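Local atomic coordinates of Glyoxalase/bleomycin resistance protein/dioxygenase (Alicyclobacillus acidocaldarius subsp. acidocaldarius, PDB entry 3RRI), a protein that belongs to the vicinal oxygen chelate (glyoxalase) superfamily, is a metalloprotein and may act as a dioxygenase. Residues P16-D19 with L20-Y24; V64-Y67 with P68-G72; L99-R102 with F103-L106. One frame throughout, in Å; residues are numbered along the deposited sequence.

Contact 1: residues P16-D19 with L20-Y24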
ATOM      1  N   PRO A  16      13.260 -25.866 -18.302  1.00 19.57           N
ATOM      2  CA  PRO A  16      13.639 -26.163 -19.662  1.00 20.06           C
ATOM      3  C   PRO A  16      12.519 -25.937 -20.700  1.00 20.86           C
ATOM      4  O   PRO A  16      11.333 -26.172 -20.407  1.00 22.06           O
ATOM      5  CB  PRO A  16      13.995 -27.645 -19.598  1.00 19.60           C
ATOM      6  CG  PRO A  16      13.213 -28.175 -18.508  1.00 20.58           C
ATOM      7  CD  PRO A  16      13.000 -27.066 -17.512  1.00 18.60           C
ATOM      8  N   ALA A  17      12.907 -25.487 -21.885  1.00 21.99           N
ATOM      9  CA  ALA A  17      12.034 -25.395 -23.054  1.00 22.21           C
ATOM     10  C   ALA A  17      12.747 -26.079 -24.193  1.00 22.88           C
ATOM     11  O   ALA A  17      13.866 -25.716 -24.517  1.00 22.30           O
ATOM     12  CB  ALA A  17      11.760 -23.957 -23.422  1.00 22.38           C
ATOM     13  N   ARG A  18      12.105 -27.042 -24.831  1.00 23.34           N
ATOM     14  CA  ARG A  18      12.716 -27.715 -25.985  1.00 23.81           C
ATOM     15  C   ARG A  18      12.808 -26.817 -27.224  1.00 24.20           C
ATOM     16  O   ARG A  18      13.617 -27.065 -28.128  1.00 24.73           O
ATOM     17  CB  ARG A  18      11.942 -28.991 -26.291  1.00 24.36           C
ATOM     18  CG  ARG A  18      10.577 -28.758 -26.828  1.00 25.84           C
ATOM     19  CD  ARG A  18       9.794 -30.041 -26.791  1.00 26.46           C
ATOM     20  NE  ARG A  18       8.524 -29.846 -27.482  1.00 27.88           N
ATOM     21  CZ  ARG A  18       7.610 -30.799 -27.631  1.00 29.16           C
ATOM     22  NH1 ARG A  18       7.827 -32.009 -27.136  1.00 30.37           N
ATOM     23  NH2 ARG A  18       6.484 -30.535 -28.301  1.00 29.81           N
ATOM     24  N   ASP A  19      11.989 -25.771 -27.270  1.00 23.81           N
ATOM     25  CA  ASP A  19      11.906 -24.875 -28.411  1.00 24.34           C
ATOM     26  C   ASP A  19      11.370 -23.541 -27.927  1.00 24.47           C
ATOM     27  O   ASP A  19      10.278 -23.484 -27.359  1.00 24.33           O
ATOM     28  CB  ASP A  19      10.971 -25.487 -29.485  1.00 25.15           C
ATOM     29  CG  ASP A  19      10.815 -24.588 -30.706  1.00 27.33           C
ATOM     30  OD1 ASP A  19      10.180 -23.516 -30.621  1.00 29.04           O
ATOM     31  OD2 ASP A  19      11.356 -24.959 -31.783  1.00 33.64           O
ATOM     32  N   LEU A  20      12.111 -22.464 -28.154  1.00 24.03           N
ATOM     33  CA  LEU A  20      11.738 -21.186 -27.572  1.00 23.63           C
ATOM     34  C   LEU A  20      10.487 -20.557 -28.197  1.00 23.37           C
ATOM     35  O   LEU A  20       9.706 -19.930 -27.495  1.00 23.75           O
ATOM     36  CB  LEU A  20      12.895 -20.196 -27.627  1.00 23.52           C
ATOM     37  CG  LEU A  20      14.146 -20.555 -26.814  1.00 22.57           C
ATOM     38  CD1 LEU A  20      15.226 -19.454 -27.011  1.00 24.10           C
ATOM     39  CD2 LEU A  20      13.856 -20.772 -25.346  1.00 23.88           C
ATOM     40  N   ASP A  21      10.316 -20.678 -29.516  1.00 24.37           N
ATOM     41  CA  ASP A  21       9.111 -20.178 -30.166  1.00 24.73           C
ATOM     42  C   ASP A  21       7.870 -20.887 -29.659  1.00 24.27           C
ATOM     43  O   ASP A  21       6.828 -20.242 -29.457  1.00 25.18           O
ATOM     44  CB  ASP A  21       9.186 -20.284 -31.698  1.00 25.35           C
ATOM     45  CG  ASP A  21      10.070 -19.206 -32.320  1.00 28.90           C
ATOM     46  OD1 ASP A  21      10.346 -18.184 -31.654  1.00 32.64           O
ATOM     47  OD2 ASP A  21      10.462 -19.384 -33.491  1.00 35.47           O
ATOM     48  N   GLU A  22       7.987 -22.185 -29.454  1.00 24.15           N
ATOM     49  CA  GLU A  22       6.878 -22.993 -28.948  1.00 24.03           C
ATOM     50  C   GLU A  22       6.530 -22.580 -27.508  1.00 24.10           C
ATOM     51  O   GLU A  22       5.370 -22.558 -27.111  1.00 23.36           O
ATOM     52  CB  GLU A  22       7.284 -24.459 -29.005  1.00 24.44           C
ATOM     53  CG  GLU A  22       6.244 -25.464 -28.553  1.00 25.42           C
ATOM     54  CD  GLU A  22       6.787 -26.869 -28.543  1.00 28.66           C
ATOM     55  OE1 GLU A  22       7.926 -27.065 -28.045  1.00 27.43           O
ATOM     56  OE2 GLU A  22       6.075 -27.800 -29.004  1.00 29.70           O
ATOM     57  N   ALA A  23       7.553 -22.251 -26.719  1.00 23.32           N
ATOM     58  CA  ALA A  23       7.357 -21.779 -25.355  1.00 22.44           C
ATOM     59  C   ALA A  23       6.669 -20.402 -25.316  1.00 21.65           C
ATOM     60  O   ALA A  23       5.795 -20.148 -24.464  1.00 22.05           O
ATOM     61  CB  ALA A  23       8.710 -21.688 -24.659  1.00 21.99           C
ATOM     62  N   TYR A  24       7.095 -19.502 -26.202  1.00 21.21           N
ATOM     63  CA  TYR A  24       6.405 -18.234 -26.430  1.00 21.53           C
ATOM     64  C   TYR A  24       4.915 -18.425 -26.732  1.00 21.65           C
ATOM     65  O   TYR A  24       4.080 -17.764 -26.124  1.00 21.26           O
ATOM     66  CB  TYR A  24       7.081 -17.428 -27.555  1.00 21.93           C
ATOM     67  CG  TYR A  24       6.309 -16.192 -27.947  1.00 23.20           C
ATOM     68  CD1 TYR A  24       6.537 -14.976 -27.331  1.00 25.22           C
ATOM     69  CD2 TYR A  24       5.317 -16.241 -28.928  1.00 20.84           C
ATOM     70  CE1 TYR A  24       5.826 -13.851 -27.677  1.00 23.65           C
ATOM     71  CE2 TYR A  24       4.602 -15.113 -29.297  1.00 22.80           C
ATOM     72  CZ  TYR A  24       4.857 -13.908 -28.673  1.00 23.71           C
ATOM     73  OH  TYR A  24       4.114 -12.803 -29.047  1.00 27.68           O
TER
HETATM   74  O   HOH W   1       9.090 -25.628 -26.036  1.00 22.54           O

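Contact 2: residues V64-Y67 with P68-G72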
ATOM      1  N   VAL A  64       6.033 -37.683 -17.507  1.00 38.68           N
ATOM      2  CA  VAL A  64       5.628 -36.683 -16.532  1.00 38.05           C
ATOM      3  C   VAL A  64       4.805 -37.311 -15.406  1.00 36.58           C
ATOM      4  O   VAL A  64       3.911 -38.107 -15.655  1.00 36.82           O
ATOM      5  CB  VAL A  64       4.858 -35.521 -17.223  1.00 38.29           C
ATOM      6  CG1 VAL A  64       3.548 -36.016 -17.838  1.00 39.19           C
ATOM      7  CG2 VAL A  64       4.616 -34.395 -16.253  1.00 38.80           C
ATOM      8  N   SER A  65       5.155 -36.978 -14.165  1.00 34.40           N
ATOM      9  CA  SER A  65       4.303 -37.269 -13.016  1.00 33.57           C
ATOM     10  C   SER A  65       4.193 -36.014 -12.134  1.00 31.64           C
ATOM     11  O   SER A  65       5.073 -35.143 -12.163  1.00 31.42           O
ATOM     12  CB  SER A  65       4.813 -38.490 -12.235  1.00 33.76           C
ATOM     13  OG  SER A  65       6.127 -38.279 -11.731  1.00 37.01           O
HETATM   14  N   MSE A  66       3.106 -35.927 -11.370  1.00 29.77           N
HETATM   15  CA  MSE A  66       2.777 -34.741 -10.584  1.00 28.52           C
HETATM   16  C   MSE A  66       3.925 -34.298  -9.698  1.00 27.75           C
HETATM   17  O   MSE A  66       4.222 -33.109  -9.613  1.00 27.55           O
HETATM   18  CB  MSE A  66       1.533 -35.009  -9.728  1.00 28.65           C
HETATM   19  CG  MSE A  66       1.027 -33.829  -8.887  1.00 28.11           C
HETATM   20 SE   MSE A  66      -0.790 -34.085  -8.219  0.39 27.63          SE
HETATM   21  CE  MSE A  66      -1.735 -33.964  -9.913  1.00 29.94           C
ATOM     22  N   TYR A  67       4.567 -35.252  -9.041  1.00 26.35           N
ATOM     23  CA  TYR A  67       5.653 -34.953  -8.107  1.00 25.56           C
ATOM     24  C   TYR A  67       6.973 -35.388  -8.712  1.00 24.43           C
ATOM     25  O   TYR A  67       7.020 -36.288  -9.548  1.00 24.79           O
ATOM     26  CB  TYR A  67       5.405 -35.668  -6.783  1.00 26.05           C
ATOM     27  CG  TYR A  67       4.082 -35.295  -6.181  1.00 28.79           C
ATOM     28  CD1 TYR A  67       2.972 -36.146  -6.288  1.00 31.51           C
ATOM     29  CD2 TYR A  67       3.908 -34.071  -5.540  1.00 31.23           C
ATOM     30  CE1 TYR A  67       1.734 -35.781  -5.751  1.00 32.84           C
ATOM     31  CE2 TYR A  67       2.681 -33.701  -4.992  1.00 33.07           C
ATOM     32  CZ  TYR A  67       1.600 -34.561  -5.098  1.00 34.08           C
ATOM     33  OH  TYR A  67       0.396 -34.187  -4.559  1.00 34.81           O
ATOM     34  N   PRO A  68       8.101 -34.768  -8.284  1.00 22.62           N
ATOM     35  CA  PRO A  68       8.280 -33.806  -7.227  1.00 22.25           C
ATOM     36  C   PRO A  68       8.401 -32.346  -7.704  1.00 21.89           C
ATOM     37  O   PRO A  68       8.663 -31.457  -6.873  1.00 21.54           O
ATOM     38  CB  PRO A  68       9.619 -34.232  -6.649  1.00 22.40           C
ATOM     39  CG  PRO A  68      10.398 -34.577  -7.820  1.00 22.10           C
ATOM     40  CD  PRO A  68       9.396 -35.219  -8.799  1.00 22.48           C
ATOM     41  N   ARG A  69       8.178 -32.107  -8.999  1.00 20.81           N
ATOM     42  CA  ARG A  69       8.354 -30.784  -9.619  1.00 20.47           C
ATOM     43  C   ARG A  69       7.098 -30.239 -10.310  1.00 20.40           C
ATOM     44  O   ARG A  69       6.519 -30.876 -11.206  1.00 20.40           O
ATOM     45  CB  ARG A  69       9.478 -30.809 -10.669  1.00 21.26           C
ATOM     46  CG  ARG A  69      10.878 -31.092 -10.065  1.00 22.00           C
ATOM     47  CD  ARG A  69      11.936 -30.826 -11.049  1.00 25.59           C
ATOM     48  NE  ARG A  69      13.286 -31.104 -10.541  1.00 24.51           N
ATOM     49  CZ  ARG A  69      13.984 -30.282  -9.762  1.00 26.57           C
ATOM     50  NH1 ARG A  69      13.449 -29.137  -9.334  1.00 27.21           N
ATOM     51  NH2 ARG A  69      15.202 -30.619  -9.360  1.00 26.07           N
ATOM     52  N   HIS A  70       6.734 -29.025  -9.907  1.00 18.26           N
ATOM     53  CA  HIS A  70       5.699 -28.217 -10.525  1.00 17.84           C
ATOM     54  C   HIS A  70       5.751 -26.820  -9.931  1.00 17.60           C
ATOM     55  O   HIS A  70       6.436 -26.618  -8.925  1.00 17.68           O
ATOM     56  CB  HIS A  70       4.285 -28.831 -10.352  1.00 17.86           C
ATOM     57  CG  HIS A  70       3.919 -29.220  -8.952  1.00 19.41           C
ATOM     58  ND1 HIS A  70       3.970 -30.529  -8.532  1.00 20.88           N
ATOM     59  CD2 HIS A  70       3.390 -28.512  -7.915  1.00 19.16           C
ATOM     60  CE1 HIS A  70       3.526 -30.601  -7.288  1.00 21.16           C
ATOM     61  NE2 HIS A  70       3.167 -29.395  -6.890  1.00 20.05           N
ATOM     62  N   PHE A  71       5.085 -25.858 -10.557  1.00 16.99           N
ATOM     63  CA  PHE A  71       5.108 -24.481 -10.074  1.00 16.36           C
ATOM     64  C   PHE A  71       3.833 -23.780 -10.462  1.00 17.06           C
ATOM     65  O   PHE A  71       3.115 -24.250 -11.368  1.00 18.64           O
ATOM     66  CB  PHE A  71       6.303 -23.712 -10.675  1.00 16.75           C
ATOM     67  CG  PHE A  71       6.222 -23.516 -12.162  1.00 15.61           C
ATOM     68  CD1 PHE A  71       5.743 -22.316 -12.714  1.00 16.55           C
ATOM     69  CD2 PHE A  71       6.663 -24.518 -13.017  1.00 14.64           C
ATOM     70  CE1 PHE A  71       5.689 -22.125 -14.110  1.00 16.90           C
ATOM     71  CE2 PHE A  71       6.608 -24.359 -14.403  1.00 15.59           C
ATOM     72  CZ  PHE A  71       6.103 -23.148 -14.954  1.00 15.95           C
ATOM     73  N   GLY A  72       3.593 -22.634  -9.877  1.00 17.03           N
ATOM     74  CA  GLY A  72       2.502 -21.806 -10.295  1.00 17.74           C
ATOM     75  C   GLY A  72       2.202 -20.742  -9.303  1.00 18.60           C
ATOM     76  O   GLY A  72       3.098 -20.303  -8.552  1.00 20.00           O
TER
HETATM   77  O   HOH W   2       7.219 -33.526 -11.401  1.00 23.35           O

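Contact 3: residues L99-R102 with F103-L106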
ATOM      1  N   LEU A  99      -9.823 -29.336 -12.883  1.00 21.90           N
ATOM      2  CA  LEU A  99     -10.238 -28.753 -11.624  1.00 23.32           C
ATOM      3  C   LEU A  99     -10.586 -29.829 -10.616  1.00 24.82           C
ATOM      4  O   LEU A  99     -11.406 -30.739 -10.900  1.00 24.50           O
ATOM      5  CB  LEU A  99     -11.450 -27.826 -11.834  1.00 23.86           C
ATOM      6  CG  LEU A  99     -11.836 -26.814 -10.772  1.00 26.93           C
ATOM      7  CD1 LEU A  99     -10.667 -25.858 -10.463  1.00 28.31           C
ATOM      8  CD2 LEU A  99     -13.042 -26.024 -11.274  1.00 29.84           C
ATOM      9  N   SER A 100      -9.974 -29.711  -9.435  1.00 25.98           N
ATOM     10  CA  SER A 100     -10.080 -30.687  -8.364  1.00 27.86           C
ATOM     11  C   SER A 100      -9.851 -30.044  -6.996  1.00 28.92           C
ATOM     12  O   SER A 100      -9.542 -28.861  -6.913  1.00 29.18           O
ATOM     13  CB  SER A 100      -9.058 -31.801  -8.601  1.00 27.79           C
ATOM     14  OG  SER A 100      -9.282 -32.910  -7.754  1.00 31.62           O
ATOM     15  N   ARG A 101     -10.010 -30.839  -5.944  1.00 31.08           N
ATOM     16  CA  ARG A 101      -9.755 -30.437  -4.552  1.00 32.44           C
ATOM     17  C   ARG A 101      -8.651 -31.298  -3.965  1.00 33.13           C
ATOM     18  O   ARG A 101      -8.569 -32.487  -4.241  1.00 32.55           O
ATOM     19  CB  ARG A 101     -10.989 -30.644  -3.705  1.00 32.81           C
ATOM     20  CG  ARG A 101     -12.168 -29.909  -4.201  1.00 34.41           C
ATOM     21  CD  ARG A 101     -12.074 -28.435  -3.908  1.00 36.43           C
ATOM     22  NE  ARG A 101     -13.306 -27.795  -4.359  1.00 37.86           N
ATOM     23  CZ  ARG A 101     -14.395 -27.608  -3.616  1.00 38.01           C
ATOM     24  NH1 ARG A 101     -14.424 -27.967  -2.336  1.00 38.21           N
ATOM     25  NH2 ARG A 101     -15.467 -27.035  -4.166  1.00 37.76           N
ATOM     26  N   ARG A 102      -7.796 -30.687  -3.170  1.00 33.17           N
ATOM     27  CA  ARG A 102      -6.742 -31.387  -2.488  1.00 34.65           C
ATOM     28  C   ARG A 102      -6.917 -31.037  -0.995  1.00 34.23           C
ATOM     29  O   ARG A 102      -7.384 -29.940  -0.660  1.00 33.30           O
ATOM     30  CB  ARG A 102      -5.396 -30.974  -3.119  1.00 35.41           C
ATOM     31  CG  ARG A 102      -4.173 -30.971  -2.213  1.00 39.36           C
ATOM     32  CD  ARG A 102      -3.237 -32.132  -2.408  1.00 43.68           C
ATOM     33  NE  ARG A 102      -3.864 -33.433  -2.177  1.00 47.11           N
ATOM     34  CZ  ARG A 102      -3.202 -34.541  -1.850  1.00 49.45           C
ATOM     35  NH1 ARG A 102      -1.875 -34.532  -1.679  1.00 50.77           N
ATOM     36  NH2 ARG A 102      -3.877 -35.668  -1.672  1.00 50.04           N
ATOM     37  N   PHE A 103      -6.618 -32.013  -0.128  1.00 34.91           N
ATOM     38  CA  PHE A 103      -6.973 -31.986   1.299  1.00 35.20           C
ATOM     39  C   PHE A 103      -8.439 -31.663   1.577  1.00 34.93           C
ATOM     40  O   PHE A 103      -8.759 -30.870   2.449  1.00 34.67           O
ATOM     41  CB  PHE A 103      -6.061 -31.022   2.031  1.00 35.44           C
ATOM     42  CG  PHE A 103      -4.605 -31.309   1.829  1.00 38.33           C
ATOM     43  CD1 PHE A 103      -4.115 -32.613   1.898  1.00 41.63           C
ATOM     44  CD2 PHE A 103      -3.713 -30.280   1.586  1.00 40.83           C
ATOM     45  CE1 PHE A 103      -2.758 -32.875   1.724  1.00 42.73           C
ATOM     46  CE2 PHE A 103      -2.363 -30.530   1.416  1.00 42.14           C
ATOM     47  CZ  PHE A 103      -1.881 -31.836   1.486  1.00 42.83           C
ATOM     48  N   GLU A 104      -9.338 -32.306   0.844  1.00 34.95           N
ATOM     49  CA  GLU A 104     -10.782 -32.068   0.987  1.00 35.47           C
ATOM     50  C   GLU A 104     -11.310 -32.147   2.441  1.00 34.99           C
ATOM     51  O   GLU A 104     -10.947 -33.072   3.186  1.00 35.74           O
ATOM     52  CB  GLU A 104     -11.534 -33.073   0.113  1.00 36.46           C
ATOM     53  CG  GLU A 104     -13.060 -32.906   0.129  1.00 39.05           C
ATOM     54  CD  GLU A 104     -13.610 -32.134  -1.061  1.00 41.72           C
ATOM     55  OE1 GLU A 104     -14.299 -31.112  -0.823  1.00 43.08           O
ATOM     56  OE2 GLU A 104     -13.381 -32.568  -2.223  1.00 45.09           O
ATOM     57  N   GLY A 105     -12.159 -31.184   2.839  1.00 34.46           N
ATOM     58  CA  GLY A 105     -12.739 -31.129   4.196  1.00 33.26           C
ATOM     59  C   GLY A 105     -11.826 -30.635   5.329  1.00 32.49           C
ATOM     60  O   GLY A 105     -12.301 -30.311   6.424  1.00 32.34           O
ATOM     61  N   LEU A 106     -10.520 -30.589   5.059  1.00 31.14           N
ATOM     62  CA  LEU A 106      -9.520 -30.151   6.023  1.00 30.42           C
ATOM     63  C   LEU A 106      -9.368 -28.643   5.958  1.00 28.45           C
ATOM     64  O   LEU A 106      -9.761 -28.005   4.987  1.00 28.08           O
ATOM     65  CB  LEU A 106      -8.161 -30.795   5.740  1.00 30.58           C
ATOM     66  CG  LEU A 106      -8.159 -32.326   5.690  1.00 32.20           C
ATOM     67  CD1 LEU A 106      -6.710 -32.836   5.633  1.00 32.37           C
ATOM     68  CD2 LEU A 106      -8.924 -32.869   6.914  1.00 34.56           C
TER

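Contact 1: residues P16-D19 with L20-Y24
Glu22 OE1 accepts two hydrogen bonds: Arg18 NE donates to it at 2.9 Å, and a water donates to it while also donating to Asp19 O. Arg18 NE meets the syn lone pair of OE1. The second carboxylate oxygen takes its own bond, Arg18 NH2 to Glu22 OE2 at 2.9 Å. This is a side-on, two-nitrogen salt bridge with guanidinium and carboxylate planes 25° apart and both N-H groups pointing nearly straight at their acceptors. Arg18 gets there with CG lodged between its backbone N and carbonyl carbon (chi1 69°) and an extended chain beyond, while Glu22 stretches back from the first turn of helix 20-30.

Next to the ion pair is the helix N-cap, Asp19. Its OD1 accepts from Glu22 N at 2.8 Å on the anti side, the donor standing 19° out of the carboxylate plane. With CG anti to the backbone N, the Asp19 carboxylate folds over the helix start, and the first-turn bond from Ala23 N to Asp19 O follows at 3.1 Å. On the inner side Ala17 CB packs against Ala23 CB at 4.0 Å, joining the end of strand 10-17 to the helix.

Trp60 forms a cation-pi contact with Arg18, and Asp21 pairs with Arg38. Arg18 probably stabilises the negative charge of Glu22, and the first-turn N-H groups and helix dipole probably do the same for Asp19. The capping bond and the salt bridge both tie the strand-to-helix turn to the first turn of the helix.

Contact 2: residues V64-Y67 with P68-G72
His70 carries CG between its backbone N and carbonyl carbon (chi1 50°), which swings the imidazole toward Met66 O and Tyr67; Tyr67 sets CG beside its backbone N, and its side chain runs next to that of His70 in the same direction. The imidazole is turned to let ND1 donate to Met66 O at 2.8 Å. That oxygen lies close to the ring plane, whereas the donor is tilted 27° from the carbonyl plane. The bond helps fix the rotation of the imidazole. Tyr67 CD2 approaches the edge of the same imidazole, 3.9 Å from His70 CE1, with the ring planes inclined at 62°.

The chain bends at the cis Tyr67-Pro68 peptide, which brings the CA atoms of Tyr67 and Pro68 to 3.0 Å. A water spans the bend, donating to Ser65 O and accepting from Arg69 N, while Ser65 OG donates to Tyr67 O at 3.1 Å.

Beyond the bend, His70 meets Phe114 edge-to-face, and Arg69 reaches Asn121 of the second subunit. The strand that follows runs parallel to strand 122-128 within the chain, and His70 to Gly72 pair with an antiparallel strand of the second subunit, carrying the sheet across the interface.

Contact 3: residues L99-R102 with F103-L106
Arg102 lays its guanidinium flat on the ring of Phe103, the first residue of a type II beta turn that runs to Leu106 and follows strand 100-102. The two planes differ by 17° and their centres are 4.6 Å apart. Nearer the backbone, Arg102 CG sits over the ring face in a CH-pi contact, 4.0 Å from the Phe103 centroid. Bends at chi2 and chi3 curl the arginine so that both its aliphatic and its charged part cover the aromatic ring.

Arg101 and Glu104 make the other pairing. Glu104 OE2 rests on the aliphatic base of the arginine, 3.4 Å from Arg101 CB, while OE1 forms a long salt bridge of 3.5 Å with Arg101 NH1. Glu109 is the stronger partner of that guanidinium, and its carboxylate lies close to that of Glu104; the shared arginine probably offsets their mutual repulsion.

Farther out, backbone bonds to Thr112 and His110 hold the strand against strand 110-116. The Phe103 ring also meets His110 and Tyr39 of the second subunit, and an acetate, probably from the crystallisation liquor, lies nearby. Glu109 OE1 accepts from Gly105 N, and the turn itself is closed by Leu106 N donating to Phe103 O at 3.2 Å.

Contacts 1 and 2 are partly buried, whereas contact 3 lies at the surface, its centre about 32 Å from that of contact 1 and on the opposite side of the chain's centre. Contact 1 joins strand 10-17, outermost in the four-stranded sheet of this chain, to the helix that follows, using capping and a tight ion pair. Contacts 2 and 3 serve the other sheet: a cis-proline bend leads into strand 70-74, and a beta turn leaves strand 100-102. They touch through Tyr67 OH and Arg102 NH1, 3.7 Å apart. All three reach the second subunit, contact 1 through Pro16 on its Pro68, contact 2 through sheet extension and contact 3 through aromatic packing, with charged side chains making up much of contact 3.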